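PDB 4Z85: 2-nitrobenzoate nitroreductase, which reduces the nitro group of 2-nitrobenzoate, probably with bound FMN as its cofactor. Local coordinates for residues S45-M50 against F57-D62; Q86-M91 against I127-I132. All blocks are in the same frame, centred on the assembly; numbering follows the deposited sequence.

Interaction 1. Residues S45-M50 against F57-D62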
loop_
_atom_site.group_PDB
_atom_site.type_symbol
_atom_site.label_atom_id
_atom_site.label_comp_id
_atom_site.label_asym_id
_atom_site.label_seq_id
_atom_site.Cartn_x
_atom_site.Cartn_y
_atom_site.Cartn_z
ATOM N N SER A 45 -3.419 -0.722 7.518
ATOM C CA SER A 45 -3.324 -0.885 6.067
ATOM C C SER A 45 -2.916 0.415 5.355
ATOM O O SER A 45 -2.838 0.443 4.132
ATOM C CB SER A 45 -4.648 -1.441 5.488
ATOM O OG SER A 45 -5.685 -0.475 5.503
ATOM N N ALA A 46 -2.603 1.474 6.106
ATOM C CA ALA A 46 -1.964 2.647 5.505
ATOM C C ALA A 46 -0.468 2.376 5.533
ATOM O O ALA A 46 0.256 2.877 6.394
ATOM C CB ALA A 46 -2.311 3.943 6.259
ATOM N N PHE A 47 -0.029 1.533 4.604
ATOM C CA PHE A 47 1.223 0.780 4.748
ATOM C C PHE A 47 1.733 0.422 3.384
ATOM O O PHE A 47 0.953 -0.050 2.552
ATOM C CB PHE A 47 0.959 -0.497 5.566
ATOM C CG PHE A 47 2.001 -1.603 5.424
ATOM C CD1 PHE A 47 3.350 -1.369 5.674
ATOM C CD2 PHE A 47 1.599 -2.895 5.103
ATOM C CE1 PHE A 47 4.278 -2.415 5.591
ATOM C CE2 PHE A 47 2.508 -3.942 5.025
ATOM C CZ PHE A 47 3.852 -3.697 5.272
ATOM N N ASN A 48 3.029 0.636 3.142
ATOM C CA ASN A 48 3.654 -0.026 2.000
ATOM C C ASN A 48 5.164 0.046 2.124
ATOM O O ASN A 48 5.683 0.778 2.950
ATOM C CB ASN A 48 3.210 0.585 0.659
ATOM C CG ASN A 48 3.039 -0.474 -0.431
ATOM O OD1 ASN A 48 3.780 -1.449 -0.459
ATOM N ND2 ASN A 48 2.046 -0.298 -1.311
ATOM N N TYR A 49 5.871 -0.732 1.304
ATOM C CA TYR A 49 7.327 -0.599 1.279
ATOM C C TYR A 49 7.710 0.660 0.518
ATOM O O TYR A 49 6.966 1.148 -0.349
ATOM C CB TYR A 49 7.991 -1.834 0.645
ATOM C CG TYR A 49 8.088 -1.821 -0.869
ATOM C CD1 TYR A 49 6.999 -2.169 -1.663
ATOM C CD2 TYR A 49 9.280 -1.463 -1.504
ATOM C CE1 TYR A 49 7.087 -2.155 -3.048
ATOM C CE2 TYR A 49 9.373 -1.444 -2.885
ATOM C CZ TYR A 49 8.285 -1.795 -3.650
ATOM O OH TYR A 49 8.402 -1.781 -5.031
ATOM N N MET A 50 8.888 1.187 0.841
ATOM C CA MET A 50 9.354 2.396 0.199
ATOM C C MET A 50 10.595 2.144 -0.636
ATOM O O MET A 50 10.767 2.766 -1.687
ATOM C CB MET A 50 9.624 3.476 1.237
ATOM C CG MET A 50 8.345 4.047 1.857
ATOM S SD MET A 50 7.462 5.203 0.768
ATOM C CE MET A 50 6.074 4.253 0.178
ATOM N N PHE A 57 10.119 0.686 4.869
ATOM C CA PHE A 57 8.673 0.754 4.636
ATOM C C PHE A 57 8.070 1.850 5.514
ATOM O O PHE A 57 8.715 2.346 6.439
ATOM C CB PHE A 57 7.991 -0.592 4.939
ATOM C CG PHE A 57 8.177 -1.036 6.353
ATOM C CD1 PHE A 57 7.285 -0.638 7.348
ATOM C CD2 PHE A 57 9.270 -1.817 6.704
ATOM C CE1 PHE A 57 7.471 -1.022 8.669
ATOM C CE2 PHE A 57 9.476 -2.204 8.033
ATOM C CZ PHE A 57 8.570 -1.812 9.012
ATOM N N VAL A 58 6.813 2.200 5.245
ATOM C CA VAL A 58 6.128 3.216 6.052
ATOM C C VAL A 58 4.765 2.688 6.501
ATOM O O VAL A 58 4.092 1.973 5.761
ATOM C CB VAL A 58 5.982 4.566 5.271
ATOM C CG1 VAL A 58 5.063 4.443 4.036
ATOM C CG2 VAL A 58 5.508 5.684 6.199
ATOM N N ILE A 59 4.402 2.996 7.747
ATOM C CA ILE A 59 3.054 2.737 8.267
ATOM C C ILE A 59 2.530 4.021 8.880
ATOM O O ILE A 59 3.209 4.612 9.707
ATOM C CB ILE A 59 3.045 1.647 9.344
ATOM C CG1 ILE A 59 3.655 0.351 8.803
ATOM C CG2 ILE A 59 1.625 1.416 9.836
ATOM C CD1 ILE A 59 3.905 -0.695 9.861
ATOM N N ALA A 60 1.337 4.462 8.495
ATOM C CA ALA A 60 0.753 5.633 9.153
ATOM C C ALA A 60 -0.061 5.155 10.358
ATOM O O ALA A 60 -0.883 4.257 10.222
ATOM C CB ALA A 60 -0.108 6.438 8.172
ATOM N N VAL A 61 0.198 5.733 11.533
ATOM C CA VAL A 61 -0.360 5.250 12.792
ATOM C C VAL A 61 -0.990 6.407 13.572
ATOM O O VAL A 61 -0.469 7.513 13.577
ATOM C CB VAL A 61 0.735 4.575 13.657
ATOM C CG1 VAL A 61 0.159 4.059 14.954
ATOM C CG2 VAL A 61 1.412 3.438 12.883
ATOM N N ASP A 62 -2.118 6.162 14.224
ATOM C CA ASP A 62 -2.693 7.194 15.086
ATOM C C ASP A 62 -2.074 7.169 16.486
ATOM O O ASP A 62 -1.632 6.123 16.966
ATOM C CB ASP A 62 -4.211 7.038 15.152
ATOM C CG ASP A 62 -4.918 7.828 14.064
ATOM O OD1 ASP A 62 -4.212 8.411 13.211
ATOM O OD2 ASP A 62 -6.171 7.865 14.056
HETATM O O HOH W 1 -2.764 2.391 9.030
#
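The antiparallel beta hairpin of strands 39-52 and 55-62 is held here by Ala46, Phe47, Asn48 and Met50 against residues 57 to 60. Asn48 and Val58 form a hydrogen-bonded pair. Val58 N gives a nearly straight bond of 2.9 Å to Asn48 O, and Asn48 N returns one of 3.1 Å to Val58 O. The next bond runs from Ala60 N to Ala46 O at 2.8 Å. The same pair is bridged a second time by a water, which accepts from Ala46 N and donates to Ala60 O. The water sits beside Ala46, which is the centre of an inverse gamma turn.

Phe47, Tyr49, Phe57 and Ile59 send their side chains to one face of the sheet. Phe47 CG is anti to the backbone N (chi1 160°), which sets it on the side of Phe57. Phe47 CD1 lies 3.6 Å from Ile59 CG1, and its CE1 lies 3.9 Å from Phe57 CD1. Phe57 CD1 and Val58 O both stand at the edge of the Phe47 ring, Val58 O 3.4 Å from Phe47 CD1. An alanine in place of Phe47 would probably open a gap beside Ile59 CG1 and Phe57 CD1, and leave the Phe57 ring less firmly held.

Val58 points to the opposite face, and the Met50 chain, bent at chi2 and chi3, reaches it. Met50 CG and CE each lie 4.0 Å from Val58 CG1, so the thioether curls round that methyl. Ala46 CB and Ala60 CB also touch.

Asn48 also bonds across the dimer: its ND2 reaches Phe47 O of the second subunit, and the reverse bond forms too. Met50 O accepts from Arg153 NE of that subunit. The whole is a hairpin of the closed antiparallel barrel in the flavin reductase-like domain, with its first strand at the dimer interface.

Interaction 2. Residues Q86-M91 against I127-I132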
loop_
_atom_site.group_PDB
_atom_site.type_symbol
_atom_site.label_atom_id
_atom_site.label_comp_id
_atom_site.label_asym_id
_atom_site.label_seq_id
_atom_site.Cartn_x
_atom_site.Cartn_y
_atom_site.Cartn_z
ATOM N N GLN A 86 12.150 -1.171 17.960
ATOM C CA GLN A 86 12.004 -2.473 17.332
ATOM C C GLN A 86 10.540 -2.835 17.233
ATOM O O GLN A 86 9.746 -2.425 18.083
ATOM C CB GLN A 86 12.710 -3.573 18.125
ATOM C CG GLN A 86 14.125 -3.315 18.536
ATOM C CD GLN A 86 14.704 -4.509 19.266
ATOM O OE1 GLN A 86 13.965 -5.347 19.788
ATOM N NE2 GLN A 86 16.020 -4.601 19.295
ATOM N N PHE A 87 10.197 -3.622 16.215
ATOM C CA PHE A 87 8.844 -4.183 16.111
ATOM C C PHE A 87 8.784 -5.216 15.006
ATOM O O PHE A 87 9.729 -5.350 14.210
ATOM C CB PHE A 87 7.787 -3.089 15.880
ATOM C CG PHE A 87 8.005 -2.258 14.641
ATOM C CD1 PHE A 87 8.919 -1.214 14.639
ATOM C CD2 PHE A 87 7.257 -2.491 13.490
ATOM C CE1 PHE A 87 9.109 -0.432 13.510
ATOM C CE2 PHE A 87 7.436 -1.710 12.359
ATOM C CZ PHE A 87 8.365 -0.682 12.364
ATOM N N VAL A 88 7.683 -5.966 14.970
ATOM C CA VAL A 88 7.513 -6.963 13.919
ATOM C C VAL A 88 6.310 -6.621 13.070
ATOM O O VAL A 88 5.244 -6.311 13.600
ATOM C CB VAL A 88 7.327 -8.386 14.473
ATOM C CG1 VAL A 88 6.898 -9.365 13.357
ATOM C CG2 VAL A 88 8.615 -8.870 15.143
ATOM N N VAL A 89 6.502 -6.668 11.757
ATOM C CA VAL A 89 5.360 -6.633 10.846
ATOM C C VAL A 89 4.971 -8.065 10.476
ATOM O O VAL A 89 5.705 -8.771 9.809
ATOM C CB VAL A 89 5.669 -5.820 9.569
ATOM C CG1 VAL A 89 4.503 -5.924 8.579
ATOM C CG2 VAL A 89 5.937 -4.362 9.922
ATOM N N ASN A 90 3.802 -8.492 10.925
ATOM C CA ASN A 90 3.282 -9.805 10.586
ATOM C C ASN A 90 2.351 -9.658 9.414
ATOM O O ASN A 90 1.439 -8.834 9.466
ATOM C CB ASN A 90 2.515 -10.434 11.752
ATOM C CG ASN A 90 3.356 -10.568 12.998
ATOM O OD1 ASN A 90 4.074 -11.556 13.160
ATOM N ND2 ASN A 90 3.277 -9.578 13.880
ATOM N N MET A 91 2.596 -10.441 8.378
ATOM C CA MET A 91 1.748 -10.428 7.189
ATOM C C MET A 91 0.525 -11.289 7.468
ATOM O O MET A 91 0.533 -12.124 8.379
ATOM C CB MET A 91 2.509 -10.925 5.960
ATOM C CG MET A 91 3.776 -10.126 5.662
ATOM S SD MET A 91 3.457 -8.343 5.601
ATOM C CE MET A 91 5.102 -7.759 5.256
ATOM N N ILE A 127 15.821 -9.397 16.893
ATOM C CA ILE A 127 15.273 -8.376 17.773
ATOM C C ILE A 127 14.514 -9.025 18.919
ATOM O O ILE A 127 14.323 -10.239 18.935
ATOM C CB ILE A 127 14.318 -7.399 17.025
ATOM C CG1 ILE A 127 13.207 -8.178 16.316
ATOM C CG2 ILE A 127 15.075 -6.533 16.031
ATOM C CD1 ILE A 127 12.158 -7.282 15.697
ATOM N N ASP A 128 14.068 -8.210 19.865
ATOM C CA ASP A 128 13.420 -8.718 21.072
ATOM C C ASP A 128 11.919 -8.929 20.912
ATOM O O ASP A 128 11.332 -9.783 21.577
ATOM C CB ASP A 128 13.676 -7.769 22.241
ATOM C CG ASP A 128 15.143 -7.717 22.637
ATOM O OD1 ASP A 128 15.820 -8.768 22.555
ATOM O OD2 ASP A 128 15.614 -6.624 23.016
ATOM N N VAL A 129 11.296 -8.149 20.036
ATOM C CA VAL A 129 9.855 -8.262 19.827
ATOM C C VAL A 129 9.553 -9.560 19.091
ATOM O O VAL A 129 10.190 -9.870 18.092
ATOM C CB VAL A 129 9.298 -7.057 19.032
ATOM C CG1 VAL A 129 7.784 -7.181 18.846
ATOM C CG2 VAL A 129 9.635 -5.762 19.737
ATOM N N PRO A 130 8.591 -10.339 19.602
ATOM C CA PRO A 130 8.226 -11.618 18.999
ATOM C C PRO A 130 7.264 -11.448 17.825
ATOM O O PRO A 130 6.588 -10.423 17.733
ATOM C CB PRO A 130 7.532 -12.347 20.146
ATOM C CG PRO A 130 6.870 -11.259 20.893
ATOM C CD PRO A 130 7.817 -10.080 20.829
ATOM N N ARG A 131 7.225 -12.452 16.961
ATOM C CA ARG A 131 6.259 -12.523 15.881
ATOM C C ARG A 131 5.066 -13.352 16.323
ATOM O O ARG A 131 5.126 -14.052 17.338
ATOM C CB ARG A 131 6.883 -13.140 14.642
ATOM C CG ARG A 131 7.164 -14.625 14.796
ATOM C CD ARG A 131 7.596 -15.225 13.489
ATOM N NE ARG A 131 8.046 -16.614 13.614
ATOM C CZ ARG A 131 7.236 -17.669 13.642
ATOM N NH1 ARG A 131 5.919 -17.507 13.584
ATOM N NH2 ARG A 131 7.744 -18.892 13.738
ATOM N N ILE A 132 3.986 -13.273 15.554
ATOM C CA ILE A 132 2.814 -14.109 15.780
ATOM C C ILE A 132 3.107 -15.511 15.274
ATOM O O ILE A 132 3.610 -15.679 14.164
ATOM C CB ILE A 132 1.583 -13.510 15.081
ATOM C CG1 ILE A 132 1.111 -12.277 15.861
ATOM C CG2 ILE A 132 0.469 -14.550 14.939
ATOM C CD1 ILE A 132 0.136 -11.416 15.105
#
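Asn90 OD1 takes the backbone N-H of Ile132 at 2.9 Å in a nearly straight bond. The donor stands above the plane of the amide carbonyl, 42° out of it. The bond fastens segment 127-132, mostly loop, to strand 86-90 of the antiparallel beta barrel. The two segments run in broadly the same direction, and the bonds between them use side-chain oxygens on the strand and backbone N-H groups of 127-132.

The Asn90 amide is held at both ends. Its ND2 bonds to Leu29 O and Thr31 OG1 of strand 28-33. This should fix which way the amide is turned and present OD1 to Ile132. The side chain of Ile132 crosses the amide obliquely, with CD1 3.8 Å from Asn90 ND2.

Gln86 makes the second polar link at the other end of the strand. Its chain, extended beyond CG, carries OE1 to Asp128 N, also at 2.9 Å, with the donor tilted 30° from the carbonyl plane. The side chains of Gln86 and Ile127 run alongside each other with opposite sense, and Ile127 CG2 comes close to Gln86 CD and NE2.

Val88 fills the middle. Its CG2 packs 3.9 Å from Ile127 CD1 and 3.5 Å from Val129 O, while its CG1 touches Arg131 CB. Val129 CG2 lies beside Gln86 O.

The Arg131 chain carries its guanidinium off from strand 86-90. Its NH1 bonds to Thr133 O and weakly to Ile132 O, and Arg131 also makes a cation-pi contact with Tyr164. Ile127 CG1 sits between its backbone N and carbonyl carbon (chi1 55°), and CD1 beyond it ends 3.4 Å from Phe87 O.

How the interactions relate
Both contacts are largely buried and use the same closed barrel, but they treat it differently. Interaction 1 joins neighbouring strands, so backbone bonds do most of the work and aromatic packing fills one face. Interaction 2 attaches segment 127-132 to strand 86-90, with Gln86 and Asn90 supplying the polar links by their side chains. It reaches the surface at Asp128, whereas interaction 1 has only buried touching residues and borders the second subunit much more widely. The two meet in the barrel interior. Phe57 CZ packs 3.5 Å from Phe87 CE2, and Val89 touches Phe47, Phe57 and Ile59. Strand 86-90 thus faces the hairpin with Phe87 and Val89, and segment 127-132 with Gln86, Val88 and Asn90.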